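Local coordinates for bromo domain-containing protein (PDB 6NEY) that probably recognises acetylated lysine through its bromodomain, the N-terminal part of a longer trypanosomal protein likely to act in transcription, at residues F9-L15 and Y116-K120; E28-S32 and M84-C88. One frame throughout, in Å; residues are numbered along the deposited sequence.

Interaction 1: F9-L15 and Y116-K120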
loop_
_atom_site.group_PDB
_atom_site.type_symbol
_atom_site.label_atom_id
_atom_site.label_comp_id
_atom_site.label_asym_id
_atom_site.label_seq_id
_atom_site.Cartn_x
_atom_site.Cartn_y
_atom_site.Cartn_z
ATOM N N PHE A 9 -8.457 -10.867 11.512
ATOM C CA PHE A 9 -7.163 -10.856 12.228
ATOM C C PHE A 9 -6.886 -9.433 12.712
ATOM O O PHE A 9 -6.172 -9.311 13.676
ATOM C CB PHE A 9 -6.024 -11.358 11.341
ATOM C CG PHE A 9 -6.080 -12.844 11.106
ATOM C CD1 PHE A 9 -5.600 -13.722 12.060
ATOM C CD2 PHE A 9 -6.636 -13.353 9.941
ATOM C CE1 PHE A 9 -5.661 -15.093 11.857
ATOM C CE2 PHE A 9 -6.711 -14.725 9.748
ATOM C CZ PHE A 9 -6.219 -15.587 10.702
ATOM N N TYR A 10 -7.402 -8.404 12.045
ATOM C CA TYR A 10 -6.847 -7.039 12.195
ATOM C C TYR A 10 -7.942 -5.990 12.332
ATOM O O TYR A 10 -8.871 -5.931 11.540
ATOM C CB TYR A 10 -5.899 -6.699 11.043
ATOM C CG TYR A 10 -4.799 -7.695 10.827
ATOM C CD1 TYR A 10 -3.921 -8.009 11.850
ATOM C CD2 TYR A 10 -4.643 -8.345 9.618
ATOM C CE1 TYR A 10 -2.896 -8.919 11.670
ATOM C CE2 TYR A 10 -3.615 -9.249 9.415
ATOM C CZ TYR A 10 -2.745 -9.540 10.443
ATOM O OH TYR A 10 -1.742 -10.450 10.280
ATOM N N PRO A 11 -7.821 -5.074 13.310
ATOM C CA PRO A 11 -8.780 -3.985 13.445
ATOM C C PRO A 11 -8.554 -2.954 12.327
ATOM O O PRO A 11 -7.418 -2.628 12.037
ATOM C CB PRO A 11 -8.534 -3.369 14.829
ATOM C CG PRO A 11 -7.279 -4.040 15.365
ATOM C CD PRO A 11 -6.755 -5.015 14.324
ATOM N N GLU A 12 -9.641 -2.482 11.701
ATOM C CA GLU A 12 -9.558 -1.465 10.619
ATOM C C GLU A 12 -8.751 -0.264 11.118
ATOM O O GLU A 12 -7.961 0.292 10.333
ATOM C CB GLU A 12 -10.956 -1.016 10.186
ATOM C CG GLU A 12 -11.678 -2.033 9.355
ATOM C CD GLU A 12 -12.153 -3.242 10.125
ATOM O OE1 GLU A 12 -12.388 -3.128 11.376
ATOM O OE2 GLU A 12 -12.251 -4.308 9.483
ATOM N N GLU A 13 -8.911 0.124 12.387
ATOM C CA GLU A 13 -8.259 1.343 12.910
ATOM C C GLU A 13 -6.732 1.204 12.796
ATOM O O GLU A 13 -6.050 2.185 12.450
ATOM C CB GLU A 13 -8.720 1.616 14.339
ATOM C CG GLU A 13 -10.218 1.894 14.455
ATOM C CD GLU A 13 -11.168 0.708 14.618
ATOM O OE1 GLU A 13 -10.727 -0.477 14.430
ATOM O OE2 GLU A 13 -12.381 0.972 14.924
ATOM N N GLU A 14 -6.213 0.014 13.069
ATOM C CA GLU A 14 -4.760 -0.261 13.014
ATOM C C GLU A 14 -4.280 -0.310 11.569
ATOM O O GLU A 14 -3.166 0.162 11.318
ATOM C CB GLU A 14 -4.410 -1.551 13.750
ATOM C CG GLU A 14 -4.512 -1.403 15.241
ATOM C CD GLU A 14 -4.067 -2.640 16.000
ATOM O OE1 GLU A 14 -3.790 -3.695 15.335
ATOM O OE2 GLU A 14 -3.982 -2.548 17.244
ATOM N N LEU A 15 -5.070 -0.877 10.656
ATOM C CA LEU A 15 -4.678 -1.003 9.239
ATOM C C LEU A 15 -4.706 0.382 8.577
ATOM O O LEU A 15 -3.876 0.647 7.702
ATOM C CB LEU A 15 -5.583 -2.018 8.535
ATOM C CG LEU A 15 -5.418 -3.476 8.972
ATOM C CD1 LEU A 15 -6.137 -4.431 8.031
ATOM C CD2 LEU A 15 -3.955 -3.871 9.080
ATOM N N TYR A 116 4.273 -5.460 11.436
ATOM C CA TYR A 116 2.879 -5.418 11.958
ATOM C C TYR A 116 2.340 -6.855 12.082
ATOM O O TYR A 116 1.808 -7.235 13.136
ATOM C CB TYR A 116 1.967 -4.574 11.065
ATOM C CG TYR A 116 0.535 -4.564 11.545
ATOM C CD1 TYR A 116 0.162 -3.802 12.641
ATOM C CD2 TYR A 116 -0.426 -5.376 10.964
ATOM C CE1 TYR A 116 -1.136 -3.829 13.135
ATOM C CE2 TYR A 116 -1.727 -5.409 11.433
ATOM C CZ TYR A 116 -2.087 -4.645 12.529
ATOM O OH TYR A 116 -3.381 -4.695 12.973
ATOM N N VAL A 117 2.464 -7.644 11.015
ATOM C CA VAL A 117 1.916 -9.035 10.965
ATOM C C VAL A 117 2.622 -9.868 12.047
ATOM O O VAL A 117 1.935 -10.616 12.792
ATOM C CB VAL A 117 2.051 -9.612 9.546
ATOM C CG1 VAL A 117 1.780 -11.108 9.481
ATOM C CG2 VAL A 117 1.120 -8.856 8.600
ATOM N N THR A 118 3.917 -9.650 12.223
ATOM C CA THR A 118 4.716 -10.361 13.253
ATOM C C THR A 118 4.258 -9.978 14.665
ATOM O O THR A 118 4.031 -10.902 15.489
ATOM C CB THR A 118 6.214 -10.129 13.051
ATOM O OG1 THR A 118 6.461 -10.658 11.752
ATOM C CG2 THR A 118 7.038 -10.803 14.124
ATOM N N LYS A 119 4.145 -8.686 14.952
ATOM C CA LYS A 119 3.661 -8.193 16.278
ATOM C C LYS A 119 2.301 -8.812 16.612
ATOM O O LYS A 119 2.127 -9.340 17.764
ATOM C CB LYS A 119 3.588 -6.664 16.288
ATOM C CG LYS A 119 3.553 -6.053 17.675
ATOM C CD LYS A 119 2.201 -5.678 18.189
ATOM C CE LYS A 119 2.206 -5.612 19.707
ATOM N NZ LYS A 119 1.340 -4.532 20.218
ATOM N N LYS A 120 1.352 -8.761 15.674
ATOM C CA LYS A 120 -0.041 -9.198 15.912
ATOM C C LYS A 120 -0.043 -10.706 16.192
ATOM O O LYS A 120 -0.706 -11.141 17.151
ATOM C CB LYS A 120 -0.941 -8.851 14.731
ATOM C CG LYS A 120 -1.151 -7.363 14.489
ATOM C CD LYS A 120 -1.750 -6.580 15.638
ATOM C CE LYS A 120 -3.225 -6.838 15.859
ATOM N NZ LYS A 120 -3.748 -6.031 16.992
HETATM O O HOH W 1 -0.500 -11.890 12.207
#
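Tyr116 starts this turn of helix 97-124, and its CA-CB bond points toward segment 9-15, the lead-in and first turn of helix 12-21. Its ring meets Tyr10 obliquely, with Tyr10 CD1 3.4 Å from Tyr116 CE2, planes at 54° and Tyr116 CE2 over one face of the Tyr10 ring. Leu15 adds an apolar contact, its CD2 3.6 Å from Tyr116 CE2. At the far end of the ring, Tyr116 OH donates a 2.6 Å hydrogen bond to Glu14 OE1; Pro11, the N-cap residue of helix 12-21, brings its CD 3.6 Å from Tyr116 OH. Val117 serves Tyr10 instead: a water donates to both Tyr10 OH (2.7 Å) and Val117 O (2.8 Å), while Tyr10 OH is also hydrogen-bonded to the carbonyl of Val72. One helical turn beyond Tyr116, Lys120 lays its CB 3.6 Å from Tyr10 CE1, at the edge of that ring, and sends NZ to Glu14 OE1 at 2.9 Å, a salt bridge. A single carboxylate oxygen thus accepts from a phenol and an ammonium at once, joining the two helices alongside the buried Tyr10 ring packed on Tyr116.

Interaction 2: E28-S32 and M84-C88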
loop_
_atom_site.group_PDB
_atom_site.type_symbol
_atom_site.label_atom_id
_atom_site.label_comp_id
_atom_site.label_asym_id
_atom_site.label_seq_id
_atom_site.Cartn_x
_atom_site.Cartn_y
_atom_site.Cartn_z
ATOM N N GLU A 28 7.828 12.414 -1.583
ATOM C CA GLU A 28 7.367 13.585 -2.385
ATOM C C GLU A 28 6.031 13.268 -3.068
ATOM O O GLU A 28 5.819 13.701 -4.232
ATOM C CB GLU A 28 8.420 14.122 -3.362
ATOM C CG GLU A 28 8.890 13.164 -4.431
ATOM C CD GLU A 28 9.899 13.784 -5.389
ATOM O OE1 GLU A 28 11.068 13.904 -5.002
ATOM O OE2 GLU A 28 9.505 14.168 -6.526
ATOM N N GLY A 29 5.145 12.598 -2.338
ATOM C CA GLY A 29 3.738 12.409 -2.709
ATOM C C GLY A 29 3.574 11.416 -3.847
ATOM O O GLY A 29 2.480 11.341 -4.386
ATOM N N LEU A 30 4.626 10.681 -4.204
ATOM C CA LEU A 30 4.610 9.796 -5.394
ATOM C C LEU A 30 3.447 8.805 -5.274
ATOM O O LEU A 30 2.763 8.591 -6.268
ATOM C CB LEU A 30 5.968 9.097 -5.484
ATOM C CG LEU A 30 6.225 8.192 -6.682
ATOM C CD1 LEU A 30 5.897 8.878 -8.007
ATOM C CD2 LEU A 30 7.697 7.769 -6.666
ATOM N N PHE A 31 3.197 8.259 -4.083
ATOM C CA PHE A 31 2.175 7.208 -3.872
ATOM C C PHE A 31 0.945 7.772 -3.163
ATOM O O PHE A 31 -0.003 7.006 -2.950
ATOM C CB PHE A 31 2.830 6.011 -3.170
ATOM C CG PHE A 31 3.961 5.467 -4.000
ATOM C CD1 PHE A 31 3.687 4.842 -5.207
ATOM C CD2 PHE A 31 5.283 5.662 -3.628
ATOM C CE1 PHE A 31 4.716 4.360 -6.005
ATOM C CE2 PHE A 31 6.308 5.210 -4.447
ATOM C CZ PHE A 31 6.023 4.560 -5.622
ATOM N N SER A 32 0.944 9.037 -2.750
ATOM C CA SER A 32 -0.196 9.552 -1.950
ATOM C C SER A 32 -1.012 10.525 -2.798
ATOM O O SER A 32 -2.185 10.712 -2.471
ATOM C CB SER A 32 0.245 10.157 -0.667
ATOM O OG SER A 32 1.384 10.993 -0.853
ATOM N N MET A 84 0.878 -0.141 -7.103
ATOM C CA MET A 84 1.317 1.282 -7.047
ATOM C C MET A 84 2.748 1.410 -7.578
ATOM O O MET A 84 3.035 2.331 -8.361
ATOM C CB MET A 84 1.399 1.799 -5.608
ATOM C CG MET A 84 0.194 2.428 -5.065
ATOM S SD MET A 84 0.525 2.584 -3.277
ATOM C CE MET A 84 -0.911 1.682 -2.707
ATOM N N VAL A 85 3.642 0.557 -7.072
ATOM C CA VAL A 85 5.097 0.588 -7.376
ATOM C C VAL A 85 5.267 0.265 -8.869
ATOM O O VAL A 85 5.890 1.073 -9.606
ATOM C CB VAL A 85 5.836 -0.395 -6.438
ATOM C CG1 VAL A 85 7.267 -0.685 -6.871
ATOM C CG2 VAL A 85 5.819 0.127 -5.011
ATOM N N ASN A 86 4.631 -0.813 -9.331
ATOM C CA ASN A 86 4.817 -1.297 -10.728
ATOM C C ASN A 86 4.236 -0.264 -11.705
ATOM O O ASN A 86 4.849 -0.037 -12.756
ATOM C CB ASN A 86 4.268 -2.711 -10.907
ATOM C CG ASN A 86 5.097 -3.735 -10.168
ATOM N N ASN A 87 3.125 0.374 -11.357
ATOM C CA ASN A 87 2.530 1.480 -12.157
ATOM C C ASN A 87 3.495 2.666 -12.267
ATOM O O ASN A 87 3.578 3.277 -13.347
ATOM C CB ASN A 87 1.191 1.921 -11.578
ATOM C CG ASN A 87 0.094 0.923 -11.892
ATOM O OD1 ASN A 87 0.314 -0.052 -12.614
ATOM N ND2 ASN A 87 -1.083 1.159 -11.336
ATOM N N CYS A 88 4.207 2.988 -11.191
ATOM C CA CYS A 88 5.247 4.035 -11.200
ATOM C C CYS A 88 6.341 3.658 -12.213
ATOM O O CYS A 88 6.720 4.516 -13.023
ATOM C CB CYS A 88 5.776 4.253 -9.793
ATOM S SG CYS A 88 7.028 5.543 -9.722
#
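This is a buried, apolar loop-to-helix contact in the bromodomain fold, a left-handed four-helix bundle: the early part of the long ZA loop, which follows helix 12-21, packs against helix 75-92, the bundle's B helix. No hydrogen bond crosses it; Phe31 does most of the work. Its CA-CB bond points toward the helix, and the ring fits against Met84, Val85 and Cys88, with Phe31 CD1 3.8 Å from Met84 CB and Phe31 CE1 3.9 Å from Cys88 CB. Two sulfurs lie obliquely to the ring, Met84 SD in a Met-aromatic contact and Cys88 SG in a second sulfur-aromatic contact. Phe105 of helix 97-124 stacks on Phe31, and Leu56 of helix 56-64 touches it too, so this one loop residue reaches into the core among three helices. Leu30 widens the contact, with Leu30 CD2 3.8 Å from Cys88 SG. At the edge of the Phe31 ring, near its plane, Phe31 CE1 comes within 3.5 Å of Met84 O, the carbonyl that accepts the helical hydrogen bond from Cys88 N.

In the fold
Along the chain the order is 9-15, 28-32, 84-88, 116-120, so interaction 2 is nested inside the long loop that interaction 1 closes. The two contacts do not touch: their centres are 23 Å apart, their nearest atoms about 11 Å, and they fall on opposite sides of the chain's centre. Interaction 1 pairs the first and last helices, 12-21 and 97-124, whereas interaction 2 sets the ZA loop on the later part of helix 75-92. Helix 97-124 also links them, since its earlier part packs on Phe31. In bromodomains the ZA loop and the loop after helix B frame the acetyl-lysine pocket, so interaction 2 probably lies toward the pocket end and interaction 1 away from it.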